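Local coordinates for protein 3-hydroxyacyl-CoA dehydrogenase type-2 (Mycobacterium avium, PDB 3PPI) that probably catalyses the reversible, NAD-dependent oxidation of 3-hydroxyacyl-CoA thioesters to 3-oxoacyl-CoA, as a member of the short-chain dehydrogenase/reductase family, at residues K135-L139 and Y140-T144. Numbering follows the deposited sequence.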
loop_
_atom_site.group_PDB
_atom_site.type_symbol
_atom_site.label_atom_id
_atom_site.label_comp_id
_atom_site.label_asym_id
_atom_site.label_seq_id
_atom_site.Cartn_x
_atom_site.Cartn_y
_atom_site.Cartn_z
ATOM N N LYS A 135 -1.345 -24.355 -11.372
ATOM C CA LYS A 135 -0.826 -24.041 -12.709
ATOM C C LYS A 135 -0.521 -22.553 -12.888
ATOM O O LYS A 135 0.499 -22.194 -13.485
ATOM C CB LYS A 135 -1.812 -24.477 -13.803
ATOM N N THR A 136 -1.417 -21.700 -12.389
ATOM C CA THR A 136 -1.264 -20.260 -12.473
ATOM C C THR A 136 -0.102 -19.767 -11.622
ATOM O O THR A 136 0.733 -18.967 -12.087
ATOM C CB THR A 136 -2.574 -19.556 -12.080
ATOM O OG1 THR A 136 -3.597 -20.005 -12.978
ATOM C CG2 THR A 136 -2.434 -18.026 -12.141
ATOM N N ILE A 137 -0.037 -20.244 -10.384
ATOM C CA ILE A 137 1.106 -19.954 -9.524
ATOM C C ILE A 137 2.412 -20.437 -10.189
ATOM O O ILE A 137 3.411 -19.717 -10.173
ATOM C CB ILE A 137 0.989 -20.636 -8.133
ATOM C CG1 ILE A 137 -0.244 -20.154 -7.343
ATOM C CG2 ILE A 137 2.279 -20.449 -7.304
ATOM C CD1 ILE A 137 -0.523 -18.682 -7.362
ATOM N N ASP A 138 2.407 -21.654 -10.739
ATOM C CA ASP A 138 3.605 -22.212 -11.386
ATOM C C ASP A 138 4.136 -21.326 -12.527
ATOM O O ASP A 138 5.322 -21.049 -12.585
ATOM C CB ASP A 138 3.360 -23.613 -11.950
ATOM C CG ASP A 138 3.268 -24.702 -10.873
ATOM O OD1 ASP A 138 3.731 -24.525 -9.723
ATOM O OD2 ASP A 138 2.708 -25.764 -11.194
ATOM N N LEU A 139 3.250 -20.867 -13.403
ATOM C CA LEU A 139 3.655 -20.094 -14.570
ATOM C C LEU A 139 4.115 -18.679 -14.184
ATOM O O LEU A 139 5.193 -18.243 -14.602
ATOM C CB LEU A 139 2.499 -19.997 -15.579
ATOM C CG LEU A 139 2.781 -19.228 -16.879
ATOM C CD1 LEU A 139 3.988 -19.849 -17.596
ATOM C CD2 LEU A 139 1.561 -19.213 -17.810
ATOM N N TYR A 140 3.303 -17.971 -13.391
ATOM C CA TYR A 140 3.508 -16.538 -13.150
ATOM C C TYR A 140 4.408 -16.207 -11.968
ATOM O O TYR A 140 5.123 -15.186 -12.000
ATOM C CB TYR A 140 2.162 -15.800 -13.022
ATOM C CG TYR A 140 1.382 -15.867 -14.290
ATOM C CD1 TYR A 140 1.812 -15.180 -15.417
ATOM C CD2 TYR A 140 0.246 -16.676 -14.401
ATOM C CE1 TYR A 140 1.118 -15.279 -16.627
ATOM C CE2 TYR A 140 -0.448 -16.768 -15.585
ATOM C CZ TYR A 140 -0.010 -16.061 -16.698
ATOM O OH TYR A 140 -0.666 -16.166 -17.902
ATOM N N LEU A 141 4.361 -17.039 -10.921
ATOM C CA LEU A 141 5.194 -16.825 -9.739
ATOM C C LEU A 141 6.445 -17.715 -9.796
ATOM O O LEU A 141 7.565 -17.198 -9.867
ATOM C CB LEU A 141 4.396 -17.048 -8.454
ATOM C CG LEU A 141 5.130 -16.827 -7.132
ATOM C CD1 LEU A 141 5.903 -15.477 -7.131
ATOM C CD2 LEU A 141 4.135 -16.900 -5.976
ATOM N N ASN A 142 6.281 -19.039 -9.767
ATOM C CA ASN A 142 7.456 -19.940 -9.823
ATOM C C ASN A 142 8.303 -19.680 -11.079
ATOM O O ASN A 142 9.525 -19.620 -11.000
ATOM C CB ASN A 142 7.084 -21.443 -9.736
ATOM C CG ASN A 142 6.448 -21.823 -8.402
ATOM O OD1 ASN A 142 6.334 -21.008 -7.532
ATOM N ND2 ASN A 142 6.016 -23.063 -8.264
ATOM N N GLY A 143 7.653 -19.503 -12.226
ATOM C CA GLY A 143 8.368 -19.201 -13.464
ATOM C C GLY A 143 9.195 -17.924 -13.372
ATOM O O GLY A 143 10.348 -17.878 -13.811
ATOM N N THR A 144 8.625 -16.895 -12.773
ATOM C CA THR A 144 9.352 -15.639 -12.559
ATOM C C THR A 144 10.557 -15.863 -11.662
ATOM O O THR A 144 11.658 -15.383 -11.980
ATOM C CB THR A 144 8.447 -14.550 -11.980
ATOM O OG1 THR A 144 7.467 -14.216 -12.967
ATOM C CG2 THR A 144 9.248 -13.271 -11.593
#
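Ile137 O takes two backbone donors here, Leu141 N at 2.9 Å and Asn142 N at 3.0 Å, and this double acceptance marks where helix 130-156 widens into a pi-type turn. Before it, Tyr140 N reaches Thr136 O in the usual i+4 pattern, nearly straight at 167°. Beyond it, Gly143 N bonds Asp138 O, five residues back, through a more bent N-H at 136°. The i+4 donor that Leu139 O would normally receive has thus been drawn off. That carbonyl accepts instead from His111 NE2, and Gly143, lacking a side chain, lets its CA lie 3.5 Å from Leu139 O in a CA-H...O contact.

Thr144 OG1 turns back to donate to Tyr140 O at 2.7 Å, from above the carbonyl plane, as helical threonines often do to the carbonyl four residues back. The Tyr140 ring packs against Leu139, whose CD2 sits over one face, 4.1 Å from the centroid, in a CH-pi contact. Leu139 CG is anti to the backbone N (chi1 -179°), which carries its methyl over the ring. Thr136 CG2 meets Tyr140 CD2 at 3.8 Å, while Thr136 OG1 is satisfied by Gly132 O and Tyr140 OH by Gly112 O. Asn142 OD1 has no partner in the model; Asn142 ND2 lies 3.1 Å from Asp138 OD1.

Ile137 CG2 runs alongside Leu141 CB, and together the two side chains present hydrocarbon to Ile137 of a second subunit. Tyr140 packs on Ala190 and Lys191 of helix 185-205. The pi-type turn is consistent with the break in the corresponding helix of short-chain dehydrogenases, beside the active site.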